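Local coordinates for protein cystathionine gamma-synthase (Xanthomonas oryzae pv. oryzae KACC 10331, PDB 6LD7) that probably makes cystathionine, and may also cleave it, as a pyridoxal 5'-phosphate-dependent enzyme of the trans-sulfuration family in methionine biosynthesis, at residues Leu161-Asp166 and Gln285-Gly290; Leu180-Asn185 and Leu202-Thr207; Phe313-Gly318 and Gly369-Ser374; Arg330-Ala335 and Glu381-Asp386. The protein carries 1 engineered substitution. All coordinates share one frame; numbering follows the deposited sequence.

How the contacts relate
Contact 2 is the deepest, its centre about 8 Å from that of the chain, and pairs two parallel strands of the seven-stranded sheet next to the cofactor lysine. The other three gather round the five-stranded sheet: contact 3, also buried, joins two of its antiparallel strands, contact 1, partly buried, sets a loop against outermost strand 283-287, and contact 4, largely buried at a subunit interface with Arg330 exposed, ties the lead-in to outermost strand 333-334 to helix 380-396. Backbone hydrogen bonds carry contacts 2 and 3; contact 1 rests on apolar and CH-pi packing, contact 4 on a carboxylate plus apolar packing. Contact 3 meets contact 1 at Tyr287 and Glu314, and contact 4 at Leu373 and Phe332.

Contact 1. Residues Leu161-Asp166 and Gln285-Gly290; sequences LLRITD and QVYFPG
Leu161 and Tyr287 run side by side and point the same way, so that methyl CD2 of Leu161 sits almost on the normal through the middle of the Tyr287 ring. The CH-pi contact is square: CD2 lies 3.8 Å from the ring centroid and 3° off the normal. Arg163 comes to the same ring from its rim, its NH2 lying 3.5 Å from Tyr287 CD1 near the ring plane. The guanidinium plane is turned 56° from the ring, and bends at chi2 and chi3 fold the chain back until its end reaches the tyrosine. Further along, the pyrrolidine of Pro289 takes two aliphatic chains. Leu162 crosses it at about a right angle, with CD2 3.7 Å from Pro289 CD, while Ile164 brings its CD1 to 3.9 Å from Pro289 CG. Leu162 CD1 also rests against the carbonyl, 3.5 Å from Tyr287 O. The loop 161-166, between strand 151-155 of the large sheet and helix 167-176, thereby meets the outermost strand of the small sheet. The Tyr287 hydroxyl bonds to Glu314, which would steady the ring; between these two segments the contact is van der Waals and CH-pi, with one guanidinium at the ring edge.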
# COMPACT_ATOMS: atom_id res chain seq x y z
N LEU C 161 -27.08 20.97 -12.36
CA LEU C 161 -28.51 20.97 -12.82
C LEU C 161 -28.86 19.76 -13.70
O LEU C 161 -29.99 19.71 -14.09
CB LEU C 161 -28.87 22.27 -13.52
CG LEU C 161 -28.57 23.54 -12.74
CD1 LEU C 161 -28.97 24.75 -13.57
CD2 LEU C 161 -29.28 23.56 -11.41
N LEU C 162 -27.96 18.83 -13.94
CA LEU C 162 -28.22 17.57 -14.68
C LEU C 162 -28.90 17.85 -16.02
O LEU C 162 -29.73 17.08 -16.40
CB LEU C 162 -29.03 16.67 -13.71
CG LEU C 162 -28.05 16.12 -12.68
CD1 LEU C 162 -28.24 16.58 -11.29
CD2 LEU C 162 -27.81 14.67 -12.86
N ARG C 163 -28.41 18.82 -16.77
CA ARG C 163 -28.79 19.04 -18.20
C ARG C 163 -28.22 17.91 -19.02
O ARG C 163 -27.06 17.47 -18.79
CB ARG C 163 -28.31 20.39 -18.76
CG ARG C 163 -28.64 21.62 -17.91
CD ARG C 163 -30.07 22.06 -18.13
NE ARG C 163 -30.97 21.55 -17.15
CZ ARG C 163 -31.86 22.22 -16.36
NH1 ARG C 163 -32.06 23.54 -16.35
NH2 ARG C 163 -32.59 21.46 -15.56
N ILE C 164 -29.02 17.43 -19.95
CA ILE C 164 -28.64 16.31 -20.82
C ILE C 164 -28.28 16.86 -22.19
O ILE C 164 -29.09 17.53 -22.80
CB ILE C 164 -29.80 15.34 -20.85
CG1 ILE C 164 -30.31 14.98 -19.44
CG2 ILE C 164 -29.45 14.09 -21.62
CD1 ILE C 164 -29.33 14.23 -18.62
N THR C 165 -27.11 16.56 -22.69
CA THR C 165 -26.74 16.88 -24.06
C THR C 165 -26.99 15.65 -24.90
O THR C 165 -26.59 14.51 -24.50
CB THR C 165 -25.26 17.23 -24.15
OG1 THR C 165 -25.02 18.30 -23.24
CG2 THR C 165 -24.84 17.58 -25.55
N ASP C 166 -27.50 15.89 -26.09
CA ASP C 166 -27.87 14.82 -27.03
C ASP C 166 -26.63 14.40 -27.78
O ASP C 166 -26.13 15.13 -28.67
CB ASP C 166 -29.05 15.30 -27.87
CG ASP C 166 -29.50 14.32 -28.95
OD1 ASP C 166 -28.73 13.33 -29.29
OD2 ASP C 166 -30.62 14.56 -29.40
N GLN C 285 -37.91 22.62 -6.47
CA GLN C 285 -37.53 21.97 -7.75
C GLN C 285 -36.55 20.84 -7.47
O GLN C 285 -35.64 20.94 -6.52
CB GLN C 285 -36.88 23.04 -8.62
CG GLN C 285 -36.56 22.64 -10.01
CD GLN C 285 -37.79 22.29 -10.80
OE1 GLN C 285 -38.73 23.06 -10.82
NE2 GLN C 285 -37.80 21.10 -11.36
N VAL C 286 -36.63 19.80 -8.29
CA VAL C 286 -35.68 18.68 -8.25
C VAL C 286 -35.04 18.59 -9.62
O VAL C 286 -35.77 18.66 -10.61
CB VAL C 286 -36.35 17.37 -7.89
CG1 VAL C 286 -35.30 16.25 -7.80
CG2 VAL C 286 -37.06 17.49 -6.58
N TYR C 287 -33.73 18.41 -9.64
CA TYR C 287 -32.94 18.28 -10.88
C TYR C 287 -32.45 16.84 -10.89
O TYR C 287 -31.54 16.51 -10.13
CB TYR C 287 -31.82 19.33 -10.91
CG TYR C 287 -32.28 20.76 -10.90
CD1 TYR C 287 -32.71 21.41 -12.05
CD2 TYR C 287 -32.34 21.45 -9.69
CE1 TYR C 287 -33.21 22.72 -12.01
CE2 TYR C 287 -32.81 22.74 -9.62
CZ TYR C 287 -33.22 23.38 -10.78
OH TYR C 287 -33.59 24.68 -10.63
N PHE C 288 -33.11 15.99 -11.64
CA PHE C 288 -32.83 14.53 -11.68
C PHE C 288 -33.40 13.95 -12.96
O PHE C 288 -34.58 14.04 -13.19
CB PHE C 288 -33.43 13.76 -10.51
CG PHE C 288 -33.10 12.29 -10.51
CD1 PHE C 288 -31.80 11.85 -10.46
CD2 PHE C 288 -34.11 11.32 -10.51
CE1 PHE C 288 -31.51 10.49 -10.41
CE2 PHE C 288 -33.83 9.97 -10.47
CZ PHE C 288 -32.53 9.55 -10.43
N PRO C 289 -32.55 13.33 -13.80
CA PRO C 289 -32.99 12.92 -15.12
C PRO C 289 -34.06 11.81 -15.08
O PRO C 289 -34.70 11.60 -16.08
CB PRO C 289 -31.69 12.45 -15.76
CG PRO C 289 -30.59 13.24 -15.02
CD PRO C 289 -31.09 13.22 -13.59
N GLY C 290 -34.16 11.11 -13.97
CA GLY C 290 -35.19 10.09 -13.72
C GLY C 290 -36.63 10.59 -13.71
O GLY C 290 -37.51 9.79 -13.81

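Contact 2. Residues Leu180-Asn185 and Leu202-Thr207; sequences LTVVDN and LVLHST
Four backbone hydrogen bonds join Val183 and its neighbours to the strand 202-206. Leu202 N donates to Thr181 O, Val183 N to Leu202 O, Leu204 N to Val183 O at 2.8 Å, and Asn185 N to Leu204 O. The first is the most bent, at 136°; the other three are close to 162°. Val203 CA-H adds a contact, 3.2 Å from CA to Val183 O, which already accepts Leu204 N. Val183 thus bonds to Leu202 and Leu204, the residues flanking its partner Val203, as parallel strands do, here in the seven-stranded sheet of the large domain of a PLP-dependent enzyme of the aminotransferase fold. Strand 151-155 bonds to the other edge of 180-184. Most apolar contacts lie on the face of Val182, Leu202 and Leu204, where helix 87-98 packs on the two leucines. Val182 CG2, anti to the backbone N, reaches across to Leu204 CD2 at 3.7 Å and Leu202 CB at 3.8 Å. On the same face Leu204 CD1 packs 3.6 Å from Asp184 CG. The carboxylate is held by Thr186, and its OD2 lies near the pyridine nitrogen N1 of the cofactor carried by the lysine at position 209. His205 pairs its NE2 with Glu76. Ser206 OG bonds to the cofactor phosphate.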
# COMPACT_ATOMS: atom_id res chain seq x y z
N LEU C 180 -13.34 16.99 -33.99
CA LEU C 180 -13.29 15.86 -33.05
C LEU C 180 -14.18 16.18 -31.84
O LEU C 180 -14.37 17.38 -31.50
CB LEU C 180 -11.84 15.60 -32.64
CG LEU C 180 -10.89 15.35 -33.79
CD1 LEU C 180 -9.50 15.61 -33.32
CD2 LEU C 180 -11.01 13.93 -34.29
N THR C 181 -14.75 15.14 -31.23
CA THR C 181 -15.51 15.29 -29.98
C THR C 181 -14.84 14.51 -28.84
O THR C 181 -14.35 13.37 -29.06
CB THR C 181 -16.94 14.80 -30.22
OG1 THR C 181 -16.80 13.53 -30.89
CG2 THR C 181 -17.65 15.83 -31.05
N VAL C 182 -14.85 15.12 -27.67
CA VAL C 182 -14.41 14.50 -26.41
C VAL C 182 -15.57 14.59 -25.44
O VAL C 182 -16.12 15.66 -25.26
CB VAL C 182 -13.10 15.13 -25.86
CG1 VAL C 182 -13.15 16.62 -25.55
CG2 VAL C 182 -12.70 14.41 -24.57
N VAL C 183 -15.94 13.46 -24.82
CA VAL C 183 -17.00 13.47 -23.81
C VAL C 183 -16.41 13.21 -22.43
O VAL C 183 -15.76 12.15 -22.23
CB VAL C 183 -18.06 12.44 -24.16
CG1 VAL C 183 -19.23 12.55 -23.20
CG2 VAL C 183 -18.50 12.59 -25.61
N ASP C 184 -16.76 14.07 -21.50
CA ASP C 184 -16.46 13.87 -20.07
C ASP C 184 -17.61 13.05 -19.50
O ASP C 184 -18.62 13.65 -19.25
CB ASP C 184 -16.28 15.20 -19.35
CG ASP C 184 -15.77 15.02 -17.92
OD1 ASP C 184 -16.01 13.90 -17.38
OD2 ASP C 184 -15.17 16.01 -17.38
N ASN C 185 -17.37 11.75 -19.30
CA ASN C 185 -18.34 10.71 -18.89
C ASN C 185 -18.20 10.38 -17.38
O ASN C 185 -18.65 9.33 -16.94
CB ASN C 185 -18.12 9.47 -19.76
CG ASN C 185 -19.33 8.52 -19.79
OD1 ASN C 185 -19.16 7.28 -19.94
ND2 ASN C 185 -20.51 9.09 -19.58
N LEU C 202 -13.22 10.57 -28.34
CA LEU C 202 -12.56 10.40 -27.06
C LEU C 202 -13.62 10.40 -25.98
O LEU C 202 -14.57 11.22 -26.03
CB LEU C 202 -11.60 11.58 -26.81
CG LEU C 202 -10.41 11.67 -27.74
CD1 LEU C 202 -9.87 13.09 -27.74
CD2 LEU C 202 -9.34 10.69 -27.30
N VAL C 203 -13.32 9.66 -24.94
CA VAL C 203 -14.11 9.78 -23.72
C VAL C 203 -13.11 9.88 -22.58
O VAL C 203 -12.06 9.19 -22.60
CB VAL C 203 -15.14 8.62 -23.62
CG1 VAL C 203 -14.49 7.25 -23.58
CG2 VAL C 203 -15.90 8.77 -22.34
N LEU C 204 -13.42 10.67 -21.59
CA LEU C 204 -12.52 10.75 -20.42
C LEU C 204 -13.28 10.79 -19.10
O LEU C 204 -14.53 10.95 -19.08
CB LEU C 204 -11.61 11.96 -20.62
CG LEU C 204 -12.24 13.36 -20.60
CD1 LEU C 204 -12.58 13.81 -19.18
CD2 LEU C 204 -11.23 14.35 -21.14
N HIS C 205 -12.57 10.45 -18.04
CA HIS C 205 -13.18 10.31 -16.70
C HIS C 205 -12.22 10.89 -15.67
O HIS C 205 -11.03 10.68 -15.84
CB HIS C 205 -13.32 8.83 -16.36
CG HIS C 205 -14.31 8.08 -17.16
ND1 HIS C 205 -15.61 7.94 -16.76
CD2 HIS C 205 -14.18 7.41 -18.35
CE1 HIS C 205 -16.29 7.29 -17.71
NE2 HIS C 205 -15.43 7.01 -18.74
N SER C 206 -12.75 11.43 -14.58
CA SER C 206 -12.11 11.37 -13.25
C SER C 206 -12.45 10.02 -12.63
O SER C 206 -13.57 9.79 -12.27
CB SER C 206 -12.62 12.52 -12.46
OG SER C 206 -12.19 12.36 -11.14
N THR C 207 -11.47 9.13 -12.52
CA THR C 207 -11.61 7.86 -11.82
C THR C 207 -11.78 8.08 -10.30
O THR C 207 -12.22 7.17 -9.66
CB THR C 207 -10.43 6.95 -12.10
OG1 THR C 207 -9.21 7.55 -11.63
CG2 THR C 207 -10.38 6.68 -13.58

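Contact 3. Residues Phe313-Gly318 and Gly369-Ser374; sequences FELEGG and GLLRLS
Phe313 faces Leu371 across the two strands, and its CB packs against Gln285 O of the neighbouring strand 283-287. Its first torsion puts CG between the backbone N and the carbonyl carbon (chi1 77°), a turn that lays the ring over strand 370-374. CD1 comes first, 3.8 Å from Leu371 O. Next, CE1 lies 3.9 Å from Leu371 CB and 4.1 Å from Leu373 CD1, and at the tip CZ reaches Leu371 CD1 at 3.9 Å. Leu315 adds a longer methyl contact to Leu371. The two backbones run antiparallel. Phe313 and Leu371 form a hydrogen-bonded pair, with N-H...O hydrogen bonds both ways, Leu371 N to Phe313 O being 2.8 Å and nearly straight at 172°. Glu314 and Leu370 form the non-hydrogen-bonded pair, and Glu314 OE1 bonds to the hydroxyl of Tyr287. Leu315 N donates to Gly369 O from above the carbonyl plane, 39° out of it. The small sheet is thus held at this pair by main-chain bonds, while its two faces differ: one carries Phe313, Leu315, Leu371 and Leu373, with helix 319-327 over Leu315 and Leu371; the other carries Leu370 beside the Glu314 chain.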
# COMPACT_ATOMS: atom_id res chain seq x y z
N PHE C 313 -31.61 19.80 -5.66
CA PHE C 313 -32.94 20.27 -5.28
C PHE C 313 -32.81 21.64 -4.59
O PHE C 313 -31.78 21.94 -3.92
CB PHE C 313 -33.66 19.16 -4.47
CG PHE C 313 -33.21 19.02 -3.04
CD1 PHE C 313 -32.11 18.27 -2.74
CD2 PHE C 313 -33.79 19.76 -2.04
CE1 PHE C 313 -31.63 18.19 -1.46
CE2 PHE C 313 -33.33 19.67 -0.74
CZ PHE C 313 -32.28 18.85 -0.44
N GLU C 314 -33.78 22.49 -4.85
CA GLU C 314 -33.92 23.84 -4.23
C GLU C 314 -34.81 23.74 -3.02
O GLU C 314 -35.94 23.32 -3.15
CB GLU C 314 -34.52 24.81 -5.23
CG GLU C 314 -33.49 25.20 -6.24
CD GLU C 314 -34.03 25.99 -7.40
OE1 GLU C 314 -33.27 26.10 -8.42
OE2 GLU C 314 -35.20 26.50 -7.26
N LEU C 315 -34.23 24.01 -1.87
CA LEU C 315 -34.96 24.01 -0.58
C LEU C 315 -35.57 25.39 -0.41
O LEU C 315 -34.95 26.36 -0.82
CB LEU C 315 -33.93 23.68 0.50
CG LEU C 315 -34.45 23.58 1.90
CD1 LEU C 315 -35.33 22.36 2.04
CD2 LEU C 315 -33.26 23.47 2.82
N GLU C 316 -36.82 25.42 -0.05
CA GLU C 316 -37.60 26.62 0.31
C GLU C 316 -36.97 27.25 1.57
O GLU C 316 -36.60 26.50 2.53
CB GLU C 316 -39.07 26.18 0.54
CG GLU C 316 -39.99 27.35 0.81
CD GLU C 316 -39.98 28.37 -0.33
OE1 GLU C 316 -40.28 27.95 -1.47
OE2 GLU C 316 -39.60 29.56 -0.11
N GLY C 317 -36.95 28.57 1.62
CA GLY C 317 -36.56 29.32 2.84
C GLY C 317 -35.14 29.75 2.66
O GLY C 317 -34.55 29.62 1.55
N GLY C 318 -34.51 30.20 3.68
CA GLY C 318 -33.27 30.90 3.28
C GLY C 318 -32.08 30.00 3.02
O GLY C 318 -32.16 28.77 2.91
N GLY C 369 -30.60 28.41 -2.32
CA GLY C 369 -31.37 27.27 -1.82
C GLY C 369 -30.94 25.93 -2.45
O GLY C 369 -31.50 24.88 -1.99
N LEU C 370 -30.00 25.91 -3.43
CA LEU C 370 -29.72 24.66 -4.17
C LEU C 370 -28.79 23.76 -3.35
O LEU C 370 -27.76 24.25 -2.81
CB LEU C 370 -29.12 24.96 -5.53
CG LEU C 370 -28.91 23.72 -6.41
CD1 LEU C 370 -30.25 23.21 -6.91
CD2 LEU C 370 -28.04 24.03 -7.57
N LEU C 371 -29.16 22.50 -3.18
CA LEU C 371 -28.30 21.47 -2.55
C LEU C 371 -28.11 20.34 -3.55
O LEU C 371 -29.06 20.03 -4.29
CB LEU C 371 -28.95 20.98 -1.25
CG LEU C 371 -28.93 21.98 -0.09
CD1 LEU C 371 -29.91 21.59 0.99
CD2 LEU C 371 -27.53 22.08 0.50
N ARG C 372 -26.89 19.82 -3.61
CA ARG C 372 -26.49 18.68 -4.45
C ARG C 372 -26.23 17.46 -3.59
O ARG C 372 -25.48 17.55 -2.62
CB ARG C 372 -25.30 19.04 -5.31
CG ARG C 372 -24.99 17.97 -6.34
CD ARG C 372 -23.66 18.28 -7.01
NE ARG C 372 -22.57 17.94 -6.10
CZ ARG C 372 -21.30 18.24 -6.34
NH1 ARG C 372 -20.99 18.77 -7.49
NH2 ARG C 372 -20.35 17.84 -5.51
N LEU C 373 -26.85 16.35 -3.97
CA LEU C 373 -26.64 15.06 -3.36
C LEU C 373 -25.85 14.17 -4.28
O LEU C 373 -26.26 13.97 -5.41
CB LEU C 373 -27.99 14.39 -3.07
CG LEU C 373 -28.93 15.15 -2.20
CD1 LEU C 373 -30.20 14.35 -1.97
CD2 LEU C 373 -28.31 15.48 -0.87
N SER C 374 -24.87 13.50 -3.67
CA SER C 374 -24.21 12.32 -4.26
C SER C 374 -24.67 11.13 -3.42
O SER C 374 -24.23 10.99 -2.28
CB SER C 374 -22.71 12.44 -4.28
OG SER C 374 -22.12 11.20 -4.68

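Contact 4. Residues Arg330-Ala335 and Glu381-Asp386; sequences RYFTLA and EDLLID
Asp386 grips the backbone of Arg330 and Tyr331 from the helix, and this is the tight end of the contact. Arg330 N meets OD1 of Asp386 on its syn lone pair at 2.8 Å in a nearly straight bond (177°), whereas Tyr331 N reaches Asp386 OD2 at 2.7 Å from above the carboxylate plane, at 148°. The same OD2 lies in the plane of the Phe332 ring at its edge, 3.5 Å from CD1. Leu383 CD2 fills the angle between Tyr331 CB and Phe332 CE1, at 3.9 and 4.0 Å. Asp382 O lies at the edge of the Tyr331 ring, 3.6 Å from CD2, and CE2 of that ring lies 3.6 Å from Asp382 CB. The Asp382 carboxylate is held at the interface by Thr15 and Thr18 of a second subunit. Arg330 covers one ring face of Tyr331 with its CB, but beyond that its chain is the loose side: it is exposed, bends at chi3, and its guanidinium end leads away from the helix. The residues leading into strand 333-334 thus dock on helix 380-396. Two backbone N-H groups meet a buried carboxylate, which would help to offset its charge without a salt bridge from Arg330.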
# COMPACT_ATOMS: atom_id res chain seq x y z
N ARG C 330 -27.11 12.86 9.56
CA ARG C 330 -26.25 11.77 10.09
C ARG C 330 -25.61 10.94 8.98
O ARG C 330 -24.58 10.31 9.23
CB ARG C 330 -27.09 10.89 11.00
CG ARG C 330 -27.89 11.66 12.05
CD ARG C 330 -28.67 10.69 12.96
NE ARG C 330 -27.67 10.03 13.81
CZ ARG C 330 -27.36 8.72 13.88
NH1 ARG C 330 -28.03 7.78 13.24
NH2 ARG C 330 -26.36 8.35 14.66
N TYR C 331 -26.15 10.94 7.77
CA TYR C 331 -25.69 9.94 6.76
C TYR C 331 -25.27 10.62 5.47
O TYR C 331 -24.93 9.92 4.52
CB TYR C 331 -26.77 8.86 6.54
CG TYR C 331 -27.28 8.22 7.80
CD1 TYR C 331 -26.41 7.69 8.76
CD2 TYR C 331 -28.63 8.06 7.98
CE1 TYR C 331 -26.88 7.11 9.93
CE2 TYR C 331 -29.13 7.49 9.14
CZ TYR C 331 -28.26 7.02 10.10
OH TYR C 331 -28.87 6.43 11.16
N PHE C 332 -25.23 11.94 5.42
CA PHE C 332 -24.71 12.71 4.27
C PHE C 332 -23.57 13.58 4.81
O PHE C 332 -23.80 14.36 5.70
CB PHE C 332 -25.77 13.62 3.65
CG PHE C 332 -26.89 12.92 2.91
CD1 PHE C 332 -27.92 12.28 3.60
CD2 PHE C 332 -26.82 12.74 1.54
CE1 PHE C 332 -28.92 11.61 2.93
CE2 PHE C 332 -27.82 12.04 0.86
CZ PHE C 332 -28.84 11.46 1.56
N THR C 333 -22.36 13.39 4.34
CA THR C 333 -21.19 14.19 4.77
C THR C 333 -21.14 15.43 3.89
O THR C 333 -21.15 15.27 2.66
CB THR C 333 -19.93 13.33 4.64
OG1 THR C 333 -20.13 12.21 5.48
CG2 THR C 333 -18.65 13.98 5.08
N LEU C 334 -21.00 16.59 4.51
CA LEU C 334 -20.80 17.87 3.85
C LEU C 334 -19.41 17.91 3.28
O LEU C 334 -18.39 18.07 4.05
CB LEU C 334 -21.16 18.98 4.84
CG LEU C 334 -21.09 20.40 4.27
CD1 LEU C 334 -22.27 20.65 3.30
CD2 LEU C 334 -21.12 21.41 5.44
N ALA C 335 -19.32 17.73 1.96
CA ALA C 335 -18.01 17.69 1.27
C ALA C 335 -18.18 17.82 -0.23
O ALA C 335 -19.23 17.54 -0.79
CB ALA C 335 -17.30 16.40 1.63
N GLU C 381 -33.82 3.11 3.55
CA GLU C 381 -34.64 3.54 4.72
C GLU C 381 -33.92 4.62 5.53
O GLU C 381 -34.60 5.59 5.97
CB GLU C 381 -35.10 2.38 5.59
CG GLU C 381 -34.04 1.68 6.44
CD GLU C 381 -34.51 0.38 7.10
OE1 GLU C 381 -34.95 0.46 8.26
OE2 GLU C 381 -34.33 -0.72 6.50
N ASP C 382 -32.62 4.45 5.78
CA ASP C 382 -31.84 5.42 6.61
C ASP C 382 -31.69 6.74 5.89
O ASP C 382 -31.87 7.78 6.52
CB ASP C 382 -30.48 4.86 7.01
CG ASP C 382 -30.54 3.68 7.96
OD1 ASP C 382 -31.49 3.69 8.81
OD2 ASP C 382 -29.66 2.75 7.85
N LEU C 383 -31.29 6.71 4.62
CA LEU C 383 -31.16 7.98 3.86
C LEU C 383 -32.47 8.73 3.89
O LEU C 383 -32.43 9.95 4.05
CB LEU C 383 -30.72 7.72 2.43
CG LEU C 383 -29.39 6.98 2.34
CD1 LEU C 383 -28.93 6.89 0.88
CD2 LEU C 383 -28.32 7.69 3.20
N LEU C 384 -33.61 8.06 3.76
CA LEU C 384 -34.93 8.77 3.75
C LEU C 384 -35.29 9.34 5.14
O LEU C 384 -35.75 10.49 5.24
CB LEU C 384 -36.02 7.82 3.29
CG LEU C 384 -35.96 7.35 1.84
CD1 LEU C 384 -36.99 6.25 1.65
CD2 LEU C 384 -36.24 8.48 0.89
N ILE C 385 -35.01 8.62 6.20
CA ILE C 385 -35.23 9.15 7.58
C ILE C 385 -34.37 10.41 7.78
O ILE C 385 -34.88 11.49 8.19
CB ILE C 385 -34.86 8.05 8.59
CG1 ILE C 385 -35.92 6.93 8.59
CG2 ILE C 385 -34.63 8.67 9.98
CD1 ILE C 385 -35.41 5.68 9.34
N ASP C 386 -33.10 10.34 7.36
CA ASP C 386 -32.18 11.50 7.46
C ASP C 386 -32.71 12.69 6.67
O ASP C 386 -32.72 13.82 7.25
CB ASP C 386 -30.78 11.10 7.01
CG ASP C 386 -29.62 11.83 7.70
OD1 ASP C 386 -29.78 12.27 8.89
OD2 ASP C 386 -28.54 11.92 7.05